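Local coordinates for protein MucR Phosphodiesterase (Pseudomonas aeruginosa, PDB 5M1T) that belongs to the EAL-domain family and binds the ligand C2E together with two magnesium ions, at residues E98-L112 with S138-H152. Numbering follows the deposited sequence.
Sequences EWVLDEACRQMRLWL and SVRNALLRHSLEPSH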
loop_
_atom_site.group_PDB
_atom_site.type_symbol
_atom_site.label_atom_id
_atom_site.label_comp_id
_atom_site.label_asym_id
_atom_site.label_seq_id
_atom_site.Cartn_x
_atom_site.Cartn_y
_atom_site.Cartn_z
ATOM N N GLU A 98 -0.397 -14.251 -0.563
ATOM C CA GLU A 98 0.068 -14.915 -1.792
ATOM C C GLU A 98 -0.506 -16.302 -1.908
ATOM O O GLU A 98 -0.934 -16.697 -2.963
ATOM C CB GLU A 98 1.600 -15.029 -1.814
ATOM C CG GLU A 98 2.325 -13.711 -1.965
ATOM C CD GLU A 98 2.038 -13.027 -3.280
ATOM O OE1 GLU A 98 2.023 -11.799 -3.253
ATOM O OE2 GLU A 98 1.805 -13.685 -4.331
ATOM N N TRP A 99 -0.493 -17.053 -0.814
ATOM C CA TRP A 99 -0.982 -18.421 -0.829
ATOM C C TRP A 99 -2.506 -18.439 -1.035
ATOM O O TRP A 99 -3.032 -19.206 -1.828
ATOM C CB TRP A 99 -0.597 -19.174 0.443
ATOM C CG TRP A 99 -1.156 -20.538 0.391
ATOM C CD1 TRP A 99 -0.623 -21.598 -0.246
ATOM C CD2 TRP A 99 -2.416 -20.966 0.909
ATOM N NE1 TRP A 99 -1.451 -22.675 -0.138
ATOM C CE2 TRP A 99 -2.554 -22.323 0.582
ATOM C CE3 TRP A 99 -3.422 -20.340 1.644
ATOM C CZ2 TRP A 99 -3.671 -23.075 0.947
ATOM C CZ3 TRP A 99 -4.528 -21.071 2.011
ATOM C CH2 TRP A 99 -4.654 -22.428 1.653
ATOM N N VAL A 100 -3.201 -17.555 -0.344
ATOM C CA VAL A 100 -4.656 -17.434 -0.516
ATOM C C VAL A 100 -5.045 -17.115 -1.961
ATOM O O VAL A 100 -5.886 -17.792 -2.552
ATOM C CB VAL A 100 -5.216 -16.364 0.433
ATOM C CG1 VAL A 100 -6.586 -15.900 -0.016
ATOM C CG2 VAL A 100 -5.258 -16.900 1.854
ATOM N N LEU A 101 -4.421 -16.100 -2.537
ATOM C CA LEU A 101 -4.697 -15.697 -3.912
ATOM C C LEU A 101 -4.408 -16.824 -4.913
ATOM O O LEU A 101 -5.215 -17.084 -5.797
ATOM C CB LEU A 101 -3.856 -14.468 -4.258
ATOM C CG LEU A 101 -4.063 -13.801 -5.620
ATOM C CD1 LEU A 101 -5.503 -13.405 -5.892
ATOM C CD2 LEU A 101 -3.157 -12.587 -5.652
ATOM N N ASP A 102 -3.254 -17.476 -4.764
ATOM C CA ASP A 102 -2.882 -18.627 -5.601
ATOM C C ASP A 102 -3.925 -19.755 -5.575
ATOM O O ASP A 102 -4.396 -20.165 -6.598
ATOM C CB ASP A 102 -1.560 -19.218 -5.121
ATOM C CG ASP A 102 -1.109 -20.372 -5.966
ATOM O OD1 ASP A 102 -0.862 -20.150 -7.170
ATOM O OD2 ASP A 102 -1.022 -21.506 -5.445
ATOM N N GLU A 103 -4.261 -20.221 -4.383
ATOM C CA GLU A 103 -5.226 -21.299 -4.181
ATOM C C GLU A 103 -6.634 -20.925 -4.641
ATOM O O GLU A 103 -7.378 -21.769 -5.123
ATOM C CB GLU A 103 -5.266 -21.683 -2.686
ATOM C CG GLU A 103 -6.313 -22.710 -2.314
ATOM C CD GLU A 103 -5.990 -24.137 -2.771
ATOM O OE1 GLU A 103 -4.922 -24.394 -3.366
ATOM O OE2 GLU A 103 -6.838 -25.015 -2.542
ATOM N N ALA A 104 -7.015 -19.667 -4.467
ATOM C CA ALA A 104 -8.322 -19.210 -4.914
ATOM C C ALA A 104 -8.357 -19.221 -6.443
ATOM O O ALA A 104 -9.351 -19.578 -7.070
ATOM C CB ALA A 104 -8.584 -17.808 -4.395
ATOM N N CYS A 105 -7.282 -18.766 -7.054
ATOM C CA CYS A 105 -7.232 -18.740 -8.513
ATOM C C CYS A 105 -7.195 -20.146 -9.072
ATOM O O CYS A 105 -7.798 -20.422 -10.090
ATOM C CB CYS A 105 -6.043 -17.906 -9.023
ATOM S SG CYS A 105 -6.285 -16.116 -8.821
ATOM N N ARG A 106 -6.501 -21.042 -8.391
ATOM C CA ARG A 106 -6.404 -22.441 -8.809
ATOM C C ARG A 106 -7.781 -23.058 -8.781
ATOM O O ARG A 106 -8.220 -23.726 -9.739
ATOM C CB ARG A 106 -5.490 -23.217 -7.873
ATOM C CG ARG A 106 -5.077 -24.588 -8.416
ATOM C CD ARG A 106 -4.251 -25.414 -7.429
ATOM N NE ARG A 106 -4.977 -25.699 -6.191
ATOM C CZ ARG A 106 -5.911 -26.654 -6.042
ATOM N NH1 ARG A 106 -6.235 -27.471 -7.039
ATOM N NH2 ARG A 106 -6.534 -26.800 -4.870
ATOM N N GLN A 107 -8.475 -22.820 -7.677
ATOM C CA GLN A 107 -9.805 -23.344 -7.495
ATOM C C GLN A 107 -10.815 -22.822 -8.520
ATOM O O GLN A 107 -11.629 -23.597 -9.041
ATOM C CB GLN A 107 -10.299 -23.044 -6.094
ATOM C CG GLN A 107 -11.521 -23.834 -5.721
ATOM C CD GLN A 107 -11.277 -25.345 -5.769
ATOM O OE1 GLN A 107 -10.349 -25.861 -5.144
ATOM N NE2 GLN A 107 -12.098 -26.041 -6.516
ATOM N N MET A 108 -10.781 -21.522 -8.800
ATOM C CA MET A 108 -11.720 -20.954 -9.757
ATOM C C MET A 108 -11.494 -21.565 -11.148
ATOM O O MET A 108 -12.454 -21.966 -11.829
ATOM C CB MET A 108 -11.604 -19.427 -9.783
ATOM C CG MET A 108 -12.692 -18.704 -10.584
ATOM S SD MET A 108 -14.431 -19.084 -10.198
ATOM C CE MET A 108 -14.456 -18.734 -8.497
ATOM N N ARG A 109 -10.219 -21.643 -11.565
ATOM C CA ARG A 109 -9.861 -22.306 -12.803
ATOM C C ARG A 109 -10.469 -23.710 -12.878
ATOM O O ARG A 109 -11.124 -24.044 -13.844
ATOM C CB ARG A 109 -8.347 -22.363 -12.936
ATOM C CG ARG A 109 -7.813 -22.923 -14.250
ATOM C CD ARG A 109 -8.046 -22.008 -15.445
ATOM N NE ARG A 109 -9.238 -22.379 -16.191
ATOM C CZ ARG A 109 -9.970 -21.547 -16.941
ATOM N NH1 ARG A 109 -9.661 -20.257 -17.034
ATOM N NH2 ARG A 109 -11.042 -22.003 -17.594
ATOM N N LEU A 110 -10.239 -24.516 -11.853
ATOM C CA LEU A 110 -10.766 -25.873 -11.768
ATOM C C LEU A 110 -12.309 -25.910 -11.942
ATOM O O LEU A 110 -12.871 -26.676 -12.749
ATOM C CB LEU A 110 -10.341 -26.480 -10.430
ATOM C CG LEU A 110 -10.629 -27.949 -10.122
ATOM C CD1 LEU A 110 -10.170 -28.842 -11.259
ATOM C CD2 LEU A 110 -9.878 -28.421 -8.890
ATOM N N TRP A 111 -12.986 -25.033 -11.214
ATOM C CA TRP A 111 -14.421 -24.885 -11.339
ATOM C C TRP A 111 -14.868 -24.468 -12.715
ATOM O O TRP A 111 -15.882 -24.973 -13.189
ATOM C CB TRP A 111 -14.954 -23.864 -10.340
ATOM C CG TRP A 111 -15.002 -24.377 -8.939
ATOM C CD1 TRP A 111 -15.169 -25.672 -8.554
ATOM C CD2 TRP A 111 -14.923 -23.600 -7.731
ATOM N NE1 TRP A 111 -15.192 -25.752 -7.186
ATOM C CE2 TRP A 111 -15.040 -24.499 -6.656
ATOM C CE3 TRP A 111 -14.759 -22.233 -7.463
ATOM C CZ2 TRP A 111 -15.011 -24.085 -5.323
ATOM C CZ3 TRP A 111 -14.731 -21.816 -6.148
ATOM C CH2 TRP A 111 -14.853 -22.747 -5.087
ATOM N N LEU A 112 -14.183 -23.498 -13.322
ATOM C CA LEU A 112 -14.536 -23.076 -14.681
ATOM C C LEU A 112 -14.394 -24.255 -15.667
ATOM O O LEU A 112 -15.224 -24.452 -16.563
ATOM C CB LEU A 112 -13.672 -21.906 -15.141
ATOM C CG LEU A 112 -13.973 -20.534 -14.561
ATOM C CD1 LEU A 112 -12.835 -19.586 -14.893
ATOM C CD2 LEU A 112 -15.267 -19.985 -15.102
ATOM N N SER A 138 1.270 -8.919 -8.309
ATOM C CA SER A 138 0.918 -10.221 -7.702
ATOM C C SER A 138 -0.441 -10.736 -8.190
ATOM O O SER A 138 -0.643 -11.943 -8.365
ATOM C CB SER A 138 0.919 -10.054 -6.176
ATOM O OG SER A 138 0.390 -11.177 -5.501
ATOM N N VAL A 139 -1.383 -9.823 -8.417
ATOM C CA VAL A 139 -2.682 -10.233 -8.937
ATOM C C VAL A 139 -2.506 -10.688 -10.363
ATOM O O VAL A 139 -2.908 -11.776 -10.716
ATOM C CB VAL A 139 -3.732 -9.111 -8.816
ATOM C CG1 VAL A 139 -4.939 -9.373 -9.690
ATOM C CG2 VAL A 139 -4.128 -8.963 -7.349
ATOM N N ARG A 140 -1.863 -9.858 -11.167
ATOM C CA ARG A 140 -1.566 -10.207 -12.565
ATOM C C ARG A 140 -0.822 -11.547 -12.652
ATOM O O ARG A 140 -1.204 -12.393 -13.442
ATOM C CB ARG A 140 -0.783 -9.088 -13.263
ATOM C CG ARG A 140 -0.215 -9.493 -14.622
ATOM C CD ARG A 140 0.349 -8.334 -15.427
ATOM N NE ARG A 140 0.855 -7.242 -14.587
ATOM C CZ ARG A 140 0.281 -6.037 -14.465
ATOM N NH1 ARG A 140 -0.838 -5.721 -15.126
ATOM N NH2 ARG A 140 0.832 -5.124 -13.672
ATOM N N ASN A 141 0.219 -11.755 -11.844
ATOM C CA ASN A 141 0.967 -13.022 -11.890
ATOM C C ASN A 141 0.087 -14.231 -11.532
ATOM O O ASN A 141 0.195 -15.291 -12.166
ATOM C CB ASN A 141 2.186 -13.034 -10.959
ATOM C CG ASN A 141 3.243 -11.962 -11.297
ATOM O OD1 ASN A 141 3.207 -11.295 -12.342
ATOM N ND2 ASN A 141 4.180 -11.791 -10.393
ATOM N N ALA A 142 -0.766 -14.098 -10.507
ATOM C CA ALA A 142 -1.617 -15.230 -10.078
ATOM C C ALA A 142 -2.651 -15.641 -11.124
ATOM O O ALA A 142 -2.950 -16.819 -11.271
ATOM C CB ALA A 142 -2.318 -14.921 -8.769
ATOM N N LEU A 143 -3.233 -14.660 -11.810
ATOM C CA LEU A 143 -4.186 -14.911 -12.897
ATOM C C LEU A 143 -3.478 -15.591 -14.078
ATOM O O LEU A 143 -3.993 -16.551 -14.612
ATOM C CB LEU A 143 -4.813 -13.599 -13.382
ATOM C CG LEU A 143 -5.657 -12.862 -12.333
ATOM C CD1 LEU A 143 -5.888 -11.428 -12.788
ATOM C CD2 LEU A 143 -6.950 -13.600 -12.038
ATOM N N LEU A 144 -2.294 -15.107 -14.443
ATOM C CA LEU A 144 -1.503 -15.705 -15.523
ATOM C C LEU A 144 -1.074 -17.154 -15.180
ATOM O O LEU A 144 -1.282 -18.071 -15.970
ATOM C CB LEU A 144 -0.299 -14.810 -15.819
ATOM C CG LEU A 144 0.600 -15.249 -16.975
ATOM C CD1 LEU A 144 -0.092 -15.003 -18.320
ATOM C CD2 LEU A 144 1.948 -14.510 -16.875
ATOM N N ARG A 145 -0.529 -17.359 -13.984
ATOM C CA ARG A 145 -0.145 -18.701 -13.492
ATOM C C ARG A 145 -1.230 -19.775 -13.647
ATOM O O ARG A 145 -0.942 -20.928 -13.946
ATOM C CB ARG A 145 0.254 -18.603 -12.010
ATOM C CG ARG A 145 1.079 -19.755 -11.461
ATOM C CD ARG A 145 1.286 -19.606 -9.937
ATOM N NE ARG A 145 1.829 -18.293 -9.599
ATOM C CZ ARG A 145 1.382 -17.434 -8.666
ATOM N NH1 ARG A 145 0.332 -17.671 -7.866
ATOM N NH2 ARG A 145 2.009 -16.283 -8.564
ATOM N N HIS A 146 -2.485 -19.397 -13.412
ATOM C CA HIS A 146 -3.612 -20.336 -13.452
ATOM C C HIS A 146 -4.510 -20.127 -14.660
ATOM O O HIS A 146 -5.617 -20.625 -14.684
ATOM C CB HIS A 146 -4.418 -20.192 -12.155
ATOM C CG HIS A 146 -3.647 -20.603 -10.942
ATOM N ND1 HIS A 146 -3.412 -21.923 -10.623
ATOM C CD2 HIS A 146 -2.986 -19.869 -10.020
ATOM C CE1 HIS A 146 -2.665 -21.985 -9.539
ATOM N NE2 HIS A 146 -2.405 -20.751 -9.144
ATOM N N SER A 147 -4.032 -19.366 -15.648
ATOM C CA SER A 147 -4.804 -19.059 -16.868
ATOM C C SER A 147 -6.253 -18.663 -16.558
ATOM O O SER A 147 -7.218 -19.213 -17.130
ATOM C CB SER A 147 -4.789 -20.263 -17.815
ATOM O OG SER A 147 -3.493 -20.782 -17.900
ATOM N N LEU A 148 -6.403 -17.700 -15.667
ATOM C CA LEU A 148 -7.723 -17.330 -15.164
ATOM C C LEU A 148 -8.123 -15.955 -15.674
ATOM O O LEU A 148 -7.418 -14.976 -15.445
ATOM C CB LEU A 148 -7.733 -17.356 -13.630
ATOM C CG LEU A 148 -9.096 -17.002 -13.001
ATOM C CD1 LEU A 148 -10.206 -17.995 -13.356
ATOM C CD2 LEU A 148 -8.933 -16.872 -11.507
ATOM N N GLU A 149 -9.241 -15.879 -16.365
ATOM C CA GLU A 149 -9.739 -14.604 -16.848
ATOM C C GLU A 149 -9.981 -13.671 -15.673
ATOM O O GLU A 149 -10.574 -14.081 -14.679
ATOM C CB GLU A 149 -11.042 -14.792 -17.638
ATOM C CG GLU A 149 -10.887 -15.756 -18.799
ATOM C CD GLU A 149 -11.196 -17.202 -18.394
ATOM O OE1 GLU A 149 -10.984 -17.587 -17.221
ATOM O OE2 GLU A 149 -11.696 -17.955 -19.261
ATOM N N PRO A 150 -9.540 -12.413 -15.786
ATOM C CA PRO A 150 -9.569 -11.513 -14.636
ATOM C C PRO A 150 -10.974 -11.203 -14.146
ATOM O O PRO A 150 -11.127 -10.915 -12.989
ATOM C CB PRO A 150 -8.888 -10.258 -15.161
ATOM C CG PRO A 150 -8.011 -10.743 -16.270
ATOM C CD PRO A 150 -8.902 -11.756 -16.938
ATOM N N SER A 151 -11.976 -11.311 -15.013
ATOM C CA SER A 151 -13.360 -11.062 -14.638
ATOM C C SER A 151 -13.911 -12.101 -13.651
ATOM O O SER A 151 -14.945 -11.858 -13.042
ATOM C CB SER A 151 -14.269 -10.999 -15.871
ATOM O OG SER A 151 -14.134 -12.177 -16.675
ATOM N N HIS A 152 -13.219 -13.229 -13.461
ATOM C CA HIS A 152 -13.688 -14.243 -12.512
ATOM C C HIS A 152 -13.115 -14.091 -11.099
ATOM O O HIS A 152 -13.394 -14.909 -10.212
ATOM C CB HIS A 152 -13.420 -15.624 -13.062
ATOM C CG HIS A 152 -14.332 -15.989 -14.192
ATOM N ND1 HIS A 152 -15.704 -16.032 -14.050
ATOM C CD2 HIS A 152 -14.079 -16.295 -15.482
ATOM C CE1 HIS A 152 -16.260 -16.348 -15.205
ATOM N NE2 HIS A 152 -15.295 -16.517 -16.090
HETATM O O HOH W 1 1.333 -13.692 -7.116
HETATM O O HOH W 2 -0.333 -15.520 -5.400
#
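Asp-102 OD1 takes two side-chain donors from the facing segment. His-146 NE2 reaches it at 2.6 Å with an almost straight N-H (173°), in the plane of the imidazole but from well above the carboxylate plane; Arg-145 NH1 closes a salt bridge at 2.8 Å, arriving on the anti side and from the opposite face. The imidazole lies with one face over the backbone of Cys-105 and Arg-106, so that Arg-106 CB comes within 3.5 Å of His-146 CE1. At the start of the contact Ser-138 OG donates to Glu-98 OE1 on its syn side; one water links Glu-98 OE2, Ser-138 O and Arg-145 NH2, and a second, on Glu-98 O and OE2, reaches Arg-145 NH1 only weakly.

Alongside these polar pairs runs an apolar seam. Leu-101 CG sits 3.8 Å from Ala-142 CB, a small residue at the helix-helix approach, and Cys-105 SG nestles against the methyls Leu-143 CD2 and Leu-148 CD2. The helix of 138-145 ends in a Schellman motif with Ser-147 as C-prime residue, which turns the chain and leads it on to Leu-148. There the two methyls part: CD2 faces Cys-105, while CD1 packs on Met-108 CG and tightly on Leu-112 CD1. Leu-112 CD2 makes a CH-pi contact over the His-152 ring, whose ND1 is held by Asn-120.

Arg-109 NH1 makes two bent bonds, to Ser-147 O (2.7 Å) and, as a salt bridge, to Glu-149 OE1 (3.0 Å), while NH2 pairs with Asp-113. The contact joins neighbouring helices 93-113 and 135-145 on the outside of the TIM-like barrel of EAL domains; Val-100, on the same helix as Asp-102, touches C2E. Two donors should stabilise the Asp-102 carboxylate as an anion; it fixes a proton on His-146 NE2, while its pull toward a doubly protonated ring is probably offset in part by Arg-145.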